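Local coordinates for protein 6-phosphogluconate dehydrogenase, NAD-binding (Mycolicibacterium smegmatis MC2 155, PDB 6SMT) that reduces imines to amines with S-enantioselectivity, most likely using the NADPH that it binds as hydride donor, at residues S26-D31 and D131-R136; A63-D68 and G88-G93; V72-H77 and D81-A86. All coordinates share one frame; numbering follows the deposited sequence. Where two conformers were deposited one is given.

Interaction 1. Residues S26-D31 and D131-R136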
loop_
_atom_site.group_PDB
_atom_site.type_symbol
_atom_site.label_atom_id
_atom_site.label_comp_id
_atom_site.label_asym_id
_atom_site.label_seq_id
_atom_site.Cartn_x
_atom_site.Cartn_y
_atom_site.Cartn_z
ATOM N N SER B 26 -16.926 21.948 6.882
ATOM C CA SER B 26 -17.594 23.141 7.459
ATOM C C SER B 26 -16.590 24.048 8.148
ATOM O O SER B 26 -16.638 25.277 7.922
ATOM C CB SER B 26 -18.645 22.704 8.427
ATOM O OG SER B 26 -19.683 21.952 7.842
ATOM N N ARG B 27 -15.642 23.492 8.889
ATOM C CA ARG B 27 -14.602 24.333 9.531
ATOM C C ARG B 27 -13.772 25.021 8.488
ATOM O O ARG B 27 -13.421 26.199 8.628
ATOM C CB ARG B 27 -13.676 23.531 10.438
ATOM C CG ARG B 27 -14.349 23.048 11.709
ATOM C CD ARG B 27 -13.286 22.460 12.659
ATOM N NE ARG B 27 -12.437 21.381 12.129
ATOM C CZ ARG B 27 -12.771 20.078 12.148
ATOM N NH1 ARG B 27 -13.950 19.708 12.596
ATOM N NH2 ARG B 27 -11.977 19.214 11.576
ATOM N N ALA B 28 -13.385 24.346 7.420
ATOM C CA ALA B 28 -12.525 24.989 6.415
ATOM C C ALA B 28 -13.303 26.124 5.744
ATOM O O ALA B 28 -12.661 27.184 5.412
ATOM C CB ALA B 28 -12.053 23.968 5.395
ATOM N N LEU B 29 -14.578 25.944 5.410
ATOM C CA LEU B 29 -15.371 26.964 4.727
ATOM C C LEU B 29 -15.565 28.137 5.706
ATOM O O LEU B 29 -15.450 29.308 5.240
ATOM C CB LEU B 29 -16.705 26.387 4.295
ATOM C CG LEU B 29 -16.591 25.304 3.218
ATOM C CD1 LEU B 29 -17.881 24.518 3.181
ATOM C CD2 LEU B 29 -16.184 25.911 1.871
ATOM N N LEU B 30 -15.769 27.855 6.982
ATOM C CA LEU B 30 -15.908 28.978 7.948
ATOM C C LEU B 30 -14.590 29.703 8.092
ATOM O O LEU B 30 -14.588 30.989 8.184
ATOM C CB LEU B 30 -16.362 28.445 9.298
ATOM C CG LEU B 30 -17.811 28.034 9.414
ATOM C CD1 LEU B 30 -17.982 27.208 10.702
ATOM C CD2 LEU B 30 -18.727 29.240 9.453
ATOM N N ASP B 31 -13.498 28.975 8.143
ATOM C CA ASP B 31 -12.195 29.629 8.327
ATOM C C ASP B 31 -11.892 30.505 7.128
ATOM O O ASP B 31 -11.181 31.541 7.387
ATOM C CB ASP B 31 -11.122 28.570 8.456
ATOM C CG ASP B 31 -11.084 27.799 9.710
ATOM O OD1 ASP B 31 -11.769 28.155 10.705
ATOM O OD2 ASP B 31 -10.289 26.774 9.743
ATOM N N ASP B 131 -7.639 15.685 8.402
ATOM C CA ASP B 131 -6.609 16.653 8.884
ATOM C C ASP B 131 -6.177 17.555 7.709
ATOM O O ASP B 131 -5.808 18.760 7.954
ATOM C CB ASP B 131 -5.428 15.896 9.530
ATOM C CG ASP B 131 -4.720 15.004 8.544
ATOM O OD1 ASP B 131 -5.131 13.855 8.393
ATOM O OD2 ASP B 131 -3.771 15.472 7.948
ATOM N N THR B 132 -6.234 17.064 6.460
ATOM C CA THR B 132 -5.720 17.741 5.256
ATOM C C THR B 132 -6.669 18.855 4.813
ATOM O O THR B 132 -6.316 19.664 3.950
ATOM C CB THR B 132 -5.521 16.750 4.070
ATOM O OG1 THR B 132 -6.820 16.232 3.605
ATOM C CG2 THR B 132 -4.570 15.662 4.420
ATOM N N ILE B 133 -7.927 18.774 5.141
ATOM C CA ILE B 133 -8.950 19.633 4.545
ATOM C C ILE B 133 -8.664 21.086 4.882
ATOM O O ILE B 133 -8.325 21.416 6.067
ATOM C CB ILE B 133 -10.354 19.214 4.992
ATOM C CG1 ILE B 133 -10.671 17.803 4.578
ATOM C CG2 ILE B 133 -11.450 20.152 4.578
ATOM C CD1 ILE B 133 -10.718 17.545 3.143
ATOM N N GLY B 134 -8.760 21.934 3.911
ATOM C CA GLY B 134 -8.432 23.367 4.091
ATOM C C GLY B 134 -6.958 23.628 3.892
ATOM O O GLY B 134 -6.518 24.754 4.247
ATOM N N THR B 135 -6.181 22.685 3.416
ATOM C CA THR B 135 -4.721 22.780 3.142
ATOM C C THR B 135 -4.419 22.328 1.723
ATOM O O THR B 135 -5.211 21.555 1.081
ATOM C CB THR B 135 -3.855 22.026 4.161
ATOM O OG1 THR B 135 -3.761 20.640 3.801
ATOM C CG2 THR B 135 -4.348 22.141 5.595
ATOM N N ARG B 136 -3.210 22.628 1.251
ATOM C CA ARG B 136 -2.746 22.122 -0.042
ATOM C C ARG B 136 -2.472 20.623 -0.037
ATOM O O ARG B 136 -2.321 20.055 -1.117
ATOM C CB ARG B 136 -1.511 22.912 -0.450
ATOM C CG ARG B 136 -1.793 24.404 -0.582
ATOM C CD ARG B 136 -2.724 24.825 -1.702
ATOM N NE ARG B 136 -4.078 24.869 -1.214
ATOM C CZ ARG B 136 -5.158 24.770 -1.990
ATOM N NH1 ARG B 136 -5.055 24.701 -3.317
ATOM N NH2 ARG B 136 -6.327 24.796 -1.400
#
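Helix 20-31 is the first helix of the Rossmann-type NADPH-binding domain, and here Ala28 on it meets Ile133 and Gly134 of the loop between strands 120-126 and 139-143. The contact is small and wholly apolar. The methyl group of Ala28 points at the loop and is the one side-chain atom that segment 26-31 contributes. Ala28 CB lies 3.9 Å from both Ile133 CG2 and Gly134 CA. The methyl thus rests against the bend of the loop, touching a branch methyl and a main-chain carbon at once.

Ile133 offers its short branch. CG2 stands anti to the backbone N (chi1 -61° for CG1), which brings this methyl to Ala28 and lets the longer CG1-CD1 arm lead away from residues 26-31. The Ile133 side chain also lies about 4 Å from that of Met21, an NADPH-binding residue near the start of the same helix.

Gly134 sits at the third position of a type II turn from Thr132 to Thr135. Its phi of 86° suits glycine, and the lack of a side chain lets the loop backbone come close: Ala28 CA and Gly134 CA are 5.0 Å apart. The turn is closed by a weak backbone bond from Thr135 N to Thr132 O. Thr135 OG1 donates to Thr132 O over 2.7 Å, from a position tilted out of the carbonyl plane. Next to Ala28, Leu29 packs onto strands 12-16 and 35-39, so the helix lies on the sheet. The arrangement is a type II turn with glycine at its third position, packed against the helix that follows the first strand of a Rossmann-type fold.

Interaction 2. Residues A63-D68 and G88-G93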
loop_
_atom_site.group_PDB
_atom_site.type_symbol
_atom_site.label_atom_id
_atom_site.label_comp_id
_atom_site.label_asym_id
_atom_site.label_seq_id
_atom_site.Cartn_x
_atom_site.Cartn_y
_atom_site.Cartn_z
ATOM N N ALA B 63 -32.025 24.065 4.607
ATOM C CA ALA B 63 -30.542 24.140 4.484
ATOM C C ALA B 63 -30.158 24.489 3.045
ATOM O O ALA B 63 -29.339 25.379 2.855
ATOM C CB ALA B 63 -29.969 22.844 4.964
ATOM N N ILE B 64 -30.672 23.754 2.080
ATOM C CA ILE B 64 -30.319 23.961 0.662
ATOM C C ILE B 64 -30.819 25.338 0.198
ATOM O O ILE B 64 -30.109 26.097 -0.449
ATOM C CB ILE B 64 -30.807 22.777 -0.182
ATOM C CG1 ILE B 64 -29.945 21.569 0.171
ATOM C CG2 ILE B 64 -30.750 23.133 -1.647
ATOM C CD1 ILE B 64 -30.415 20.326 -0.432
ATOM N N ALA B 65 -32.028 25.725 0.650
ATOM C CA ALA B 65 -32.549 27.040 0.213
ATOM C C ALA B 65 -31.754 28.202 0.745
ATOM O O ALA B 65 -31.870 29.316 0.167
ATOM C CB ALA B 65 -34.007 27.156 0.656
ATOM N N ALA B 66 -30.916 28.026 1.771
ATOM C CA ALA B 66 -30.131 29.103 2.379
ATOM C C ALA B 66 -28.960 29.543 1.503
ATOM O O ALA B 66 -28.407 30.630 1.724
ATOM C CB ALA B 66 -29.668 28.686 3.710
ATOM N N SER B 67 -28.506 28.705 0.558
ATOM C CA SER B 67 -27.235 28.908 -0.121
ATOM C C SER B 67 -27.257 28.689 -1.634
ATOM O O SER B 67 -28.082 27.948 -2.142
ATOM C CB SER B 67 -26.166 27.985 0.486
ATOM O OG SER B 67 -26.102 28.074 1.918
ATOM N N ASP B 68 -26.268 29.213 -2.290
ATOM C CA ASP B 68 -26.121 29.004 -3.751
ATOM C C ASP B 68 -25.530 27.626 -4.042
ATOM O O ASP B 68 -25.829 27.084 -5.113
ATOM C CB ASP B 68 -25.226 30.063 -4.355
ATOM C CG ASP B 68 -25.821 31.467 -4.284
ATOM O OD1 ASP B 68 -27.049 31.558 -4.249
ATOM O OD2 ASP B 68 -25.032 32.383 -4.348
ATOM N N GLY B 88 -36.959 18.219 -1.532
ATOM C CA GLY B 88 -37.979 18.503 -2.550
ATOM C C GLY B 88 -37.472 19.481 -3.600
ATOM O O GLY B 88 -36.433 19.206 -4.254
ATOM N N ASP B 89 -38.117 20.642 -3.775
ATOM C CA ASP B 89 -37.758 21.582 -4.872
ATOM C C ASP B 89 -36.706 22.600 -4.431
ATOM O O ASP B 89 -36.339 23.465 -5.244
ATOM C CB ASP B 89 -39.013 22.319 -5.373
ATOM C CG ASP B 89 -39.994 21.344 -5.989
ATOM O OD1 ASP B 89 -39.545 20.529 -6.833
ATOM O OD2 ASP B 89 -41.232 21.438 -5.630
ATOM N N ALA B 90 -36.165 22.483 -3.206
ATOM C CA ALA B 90 -35.162 23.452 -2.682
ATOM C C ALA B 90 -33.956 23.558 -3.592
ATOM O O ALA B 90 -33.391 24.654 -3.712
ATOM C CB ALA B 90 -34.735 23.159 -1.270
ATOM N N PRO B 91 -33.470 22.456 -4.234
ATOM C CA PRO B 91 -32.350 22.654 -5.130
ATOM C C PRO B 91 -32.540 23.459 -6.403
ATOM O O PRO B 91 -31.616 23.753 -7.118
ATOM C CB PRO B 91 -31.914 21.232 -5.500
ATOM C CG PRO B 91 -32.493 20.356 -4.437
ATOM C CD PRO B 91 -33.816 21.030 -4.093
ATOM N N ALA B 92 -33.816 23.866 -6.692
ATOM C CA ALA B 92 -34.095 24.530 -7.972
ATOM C C ALA B 92 -33.204 25.770 -8.108
ATOM O O ALA B 92 -33.214 26.613 -7.163
ATOM C CB ALA B 92 -35.590 24.908 -8.057
ATOM N N GLY B 93 -32.529 25.943 -9.219
ATOM C CA GLY B 93 -31.707 27.138 -9.456
ATOM C C GLY B 93 -30.430 27.183 -8.606
ATOM O O GLY B 93 -29.753 28.195 -8.634
HETATM O O HOH W 1 -28.580 30.045 -6.336
#
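This is a small apolar contact between the end of helix 60-65 and the loop that leads from helix 77-87 to strand 95-98, near the edge of the NADPH-binding domain, in which Ile64 and Ala65 meet Ala90 and Pro91. Ile64 does most of the work. Ile64 CG2 lies 4.0 Å from Ala90 CB and 3.7 Å from Ala90 O. The same methyl reaches the next residue, with Ile64 CG2 4.3 Å from Pro91 CG. It therefore lies against the Ala90-Pro91 peptide as well as against the two side chains. CG2 is anti to the backbone N of Ile64, while CG1 stands beside that N. The Ile64 side chain also packs on Leu16 of strand 12-16. Ala65 adds a looser touch, Ala65 CB lying 4.5 Å from Ala90 CB.

The two segments flank one beta-alpha unit of the Rossmann-type fold: strand 69-72 follows the first, and helix 77-87 runs into the second. Strands 69-72 and 95-98 are parallel neighbours in the sheet, so the contact joins the two connections that enter them. Ala90 and Pro91 form the middle of a type I turn from Asp89 to Ala92, closed by Ala92 N donating to Asp89 O. This turn presents the Ala90 methyl to the helix.

A water bridges the far ends of the segments. It donates to Asp68 OD1 at 3.0 Å and to Gly93 O at 3.2 Å. Nearby, Ser67 O accepts a bond from Arg94.

Interaction 3. Residues V72-H77 and D81-A86; sequences VNVVDH and DAILTA. With NDP (NADPH dihydro-nicotinamide-adenine-dinucleotide phosphate), chain L.
The NADPH pocket of the Rossmann-type domain is built in part by this strand-to-helix connection, where Val74 of the loop and Ile83 of helix 77-87 meet beside the adenine. The two side chains reach toward each other tip to tip, Val74 CG1 lying 3.8 Å from Ile83 CD1. Val72 CG1 touches the same methyl more loosely. Ile83 CD1 also lies 3.8 Å from C2A of the adenine, so this methyl packs on protein and cofactor alike. CG1 of Val74 stands anti to the carbonyl carbon (chi1 -68°) and contacts the adenosine ribose as well, 3.6 Å from its O4B. Val75 CG1 continues this apolar lining at C8A of the adenine.

The polar contacts to the cofactor come from the loop. Asn73 ND2 gives a weak bond to O4D of the nicotinamide ribose, and the same ND2 also donates to Leu99 O, which helps position it. The hydroxyl O3D of that ribose is 2.9 Å from Val74 O, with Val75 O also within reach. Val75 N makes a weak bond to O4B.

Asp76 is the N-cap of the helix, its OD1 accepting from Ala79 N. In the first turn Asp81 N donates to His77 O over 2.9 Å at 159°. Thr110 OG1 bonds both His77 ND1 and Asp81 OD1, which ties the start of this helix to helix 104-116. Ser243 of the second subunit also bonds the NADPH. The cofactor lies across loops at the C-terminal ends of the parallel strands, as in Rossmann-type dinucleotide sites.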
loop_
_atom_site.group_PDB
_atom_site.type_symbol
_atom_site.label_atom_id
_atom_site.label_comp_id
_atom_site.label_asym_id
_atom_site.label_seq_id
_atom_site.Cartn_x
_atom_site.Cartn_y
_atom_site.Cartn_z
ATOM N N VAL B 72 -23.058 17.652 -0.098
ATOM C CA VAL B 72 -23.685 16.531 0.609
ATOM C C VAL B 72 -22.630 15.471 0.951
ATOM O O VAL B 72 -22.075 14.856 0.057
ATOM C CB VAL B 72 -24.865 15.940 -0.154
ATOM C CG1 VAL B 72 -25.571 14.974 0.739
ATOM C CG2 VAL B 72 -25.803 17.013 -0.729
ATOM N N ASN B 73 -22.280 15.382 2.227
ATOM C CA ASN B 73 -21.124 14.588 2.697
ATOM C C ASN B 73 -21.602 13.577 3.718
ATOM O O ASN B 73 -21.540 13.873 4.934
ATOM C CB ASN B 73 -20.027 15.510 3.189
ATOM C CG ASN B 73 -18.771 14.782 3.609
ATOM O OD1 ASN B 73 -18.433 14.776 4.801
ATOM N ND2 ASN B 73 -18.113 14.109 2.656
ATOM N N VAL B 74 -22.111 12.450 3.261
ATOM C CA VAL B 74 -22.703 11.410 4.104
ATOM C C VAL B 74 -22.176 10.049 3.655
ATOM O O VAL B 74 -21.396 9.961 2.710
ATOM C CB VAL B 74 -24.231 11.523 4.099
ATOM C CG1 VAL B 74 -24.702 12.785 4.792
ATOM C CG2 VAL B 74 -24.788 11.409 2.712
ATOM N N VAL B 75 -22.634 8.996 4.293
ATOM C CA VAL B 75 -21.978 7.671 4.131
ATOM C C VAL B 75 -22.078 7.181 2.700
ATOM O O VAL B 75 -21.070 6.692 2.209
ATOM C CB VAL B 75 -22.537 6.658 5.128
ATOM C CG1 VAL B 75 -24.005 6.370 4.889
ATOM C CG2 VAL B 75 -21.700 5.366 5.047
ATOM N N ASP B 76 -23.206 7.302 2.006
ATOM C CA ASP B 76 -23.356 6.762 0.662
ATOM C C ASP B 76 -24.466 7.481 -0.084
ATOM O O ASP B 76 -25.081 8.420 0.464
ATOM C CB ASP B 76 -23.599 5.251 0.710
ATOM C CG ASP B 76 -24.932 4.836 1.384
ATOM O OD1 ASP B 76 -25.787 5.645 1.658
ATOM O OD2 ASP B 76 -25.092 3.578 1.756
ATOM N N HIS B 77 -24.740 7.090 -1.344
ATOM C CA HIS B 77 -25.765 7.738 -2.172
ATOM C C HIS B 77 -27.172 7.295 -1.754
ATOM O O HIS B 77 -28.042 8.060 -2.077
ATOM C CB HIS B 77 -25.465 7.670 -3.656
ATOM C CG HIS B 77 -24.502 8.735 -4.056
ATOM N ND1 HIS B 77 -24.862 9.747 -4.951
ATOM C CD2 HIS B 77 -23.251 9.074 -3.584
ATOM C CE1 HIS B 77 -23.849 10.620 -5.086
ATOM N NE2 HIS B 77 -22.831 10.221 -4.258
ATOM N N ASP B 81 -29.486 10.480 -1.552
ATOM C CA ASP B 81 -30.748 10.557 -2.311
ATOM C C ASP B 81 -31.920 10.707 -1.319
ATOM O O ASP B 81 -32.873 11.450 -1.662
ATOM C CB ASP B 81 -30.882 9.340 -3.190
ATOM C CG ASP B 81 -29.847 9.341 -4.333
ATOM O OD1 ASP B 81 -29.188 10.409 -4.591
ATOM O OD2 ASP B 81 -29.775 8.302 -5.057
ATOM N N ALA B 82 -31.804 10.145 -0.133
ATOM C CA ALA B 82 -32.865 10.343 0.897
ATOM C C ALA B 82 -32.873 11.823 1.335
ATOM O O ALA B 82 -33.994 12.436 1.556
ATOM C CB ALA B 82 -32.651 9.433 2.060
ATOM N N ILE B 83 -31.719 12.464 1.486
ATOM C CA ILE B 83 -31.652 13.887 1.862
ATOM C C ILE B 83 -32.199 14.731 0.729
ATOM O O ILE B 83 -32.996 15.651 0.983
ATOM C CB ILE B 83 -30.214 14.250 2.235
ATOM C CG1 ILE B 83 -29.804 13.542 3.506
ATOM C CG2 ILE B 83 -29.998 15.750 2.275
ATOM C CD1 ILE B 83 -28.261 13.546 3.708
ATOM N N LEU B 84 -31.839 14.484 -0.510
ATOM C CA LEU B 84 -32.309 15.300 -1.634
ATOM C C LEU B 84 -33.825 15.065 -1.791
ATOM O O LEU B 84 -34.515 16.074 -2.065
ATOM C CB LEU B 84 -31.544 14.899 -2.883
ATOM C CG LEU B 84 -30.081 15.316 -2.863
ATOM C CD1 LEU B 84 -29.394 14.733 -4.104
ATOM C CD2 LEU B 84 -29.899 16.825 -2.793
ATOM N N THR B 85 -34.341 13.847 -1.594
ATOM C CA THR B 85 -35.815 13.585 -1.649
ATOM C C THR B 85 -36.467 14.495 -0.586
ATOM O O THR B 85 -37.526 15.158 -0.950
ATOM C CB THR B 85 -36.167 12.121 -1.467
ATOM O OG1 THR B 85 -35.486 11.461 -2.542
ATOM C CG2 THR B 85 -37.671 11.920 -1.483
ATOM N N ALA B 86 -35.993 14.498 0.654
ATOM C CA ALA B 86 -36.531 15.347 1.745
ATOM C C ALA B 86 -36.460 16.814 1.346
ATOM O O ALA B 86 -37.382 17.620 1.805
ATOM C CB ALA B 86 -35.865 15.100 3.057
HETATM P PA NDP L . -19.650 8.549 7.377
HETATM O O1A NDP L . -19.258 7.973 6.047
HETATM O O2A NDP L . -19.542 7.719 8.617
HETATM O O5B NDP L . -21.109 9.155 7.245
HETATM C C5B NDP L . -21.675 9.748 8.427
HETATM C C4B NDP L . -22.629 10.835 8.001
HETATM O O4B NDP L . -23.696 10.292 7.171
HETATM C C3B NDP L . -23.341 11.477 9.208
HETATM O O3B NDP L . -23.630 12.840 8.957
HETATM C C2B NDP L . -24.612 10.657 9.266
HETATM O O2B NDP L . -25.743 11.229 9.917
HETATM C C1B NDP L . -24.928 10.626 7.784
HETATM N N9A NDP L . -25.919 9.628 7.397
HETATM C C8A NDP L . -25.797 8.258 7.399
HETATM N N7A NDP L . -26.879 7.652 6.969
HETATM C C5A NDP L . -27.774 8.668 6.678
HETATM C C6A NDP L . -29.120 8.693 6.229
HETATM N N6A NDP L . -29.804 7.610 5.870
HETATM N N1A NDP L . -29.699 9.904 6.082
HETATM C C2A NDP L . -29.016 11.012 6.383
HETATM N N3A NDP L . -27.762 11.109 6.837
HETATM C C4A NDP L . -27.204 9.901 6.982
HETATM O O3 NDP L . -18.859 9.898 7.727
HETATM P PN NDP L . -17.587 10.683 7.282
HETATM O O1N NDP L . -17.767 12.072 7.706
HETATM O O2N NDP L . -16.379 9.960 7.762
HETATM O O5D NDP L . -17.540 10.559 5.680
HETATM C C5D NDP L . -18.526 11.192 4.872
HETATM C C4D NDP L . -18.209 10.825 3.443
HETATM O O4D NDP L . -16.911 11.388 3.122
HETATM C C3D NDP L . -18.140 9.326 3.123
HETATM O O3D NDP L . -18.748 8.999 1.880
HETATM C C2D NDP L . -16.645 9.070 3.059
HETATM O O2D NDP L . -16.242 7.975 2.242
HETATM C C1D NDP L . -16.081 10.372 2.554
HETATM N N1N NDP L . -14.694 10.635 2.983
HETATM C C2N NDP L . -14.359 10.597 4.310
HETATM C C3N NDP L . -13.079 10.749 4.725
HETATM C C7N NDP L . -12.693 10.702 6.149
HETATM O O7N NDP L . -11.468 10.806 6.387
HETATM N N7N NDP L . -13.584 10.590 7.120
HETATM C C4N NDP L . -12.015 10.923 3.757
HETATM C C5N NDP L . -12.428 11.018 2.372
HETATM C C6N NDP L . -13.691 10.917 2.022
HETATM P P2B NDP L . -25.797 11.104 11.538
HETATM O O1X NDP L . -27.271 11.496 11.860
HETATM O O2X NDP L . -25.537 9.636 11.868
HETATM O O3X NDP L . -24.785 11.979 12.161
#

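All three contacts lie within the NADPH-binding domain. Interaction 3 is buried and is the one that touches the cofactor, mixing apolar packing with polar contacts to the ribose units. Interactions 1 and 2 are partly buried and smaller, and their direct contacts are apolar; a water bridge extends interaction 2. Interactions 2 and 3 touch through Ile64 CD1 and Leu84 CD2, 4.3 Å apart, and both involve the connections around strand 69-72 and helix 77-87. Interaction 1 stands apart, about 8 Å from interaction 3 at the nearest atoms. Along the chain the contacts are nested: interaction 3 inside interaction 2, and both inside interaction 1.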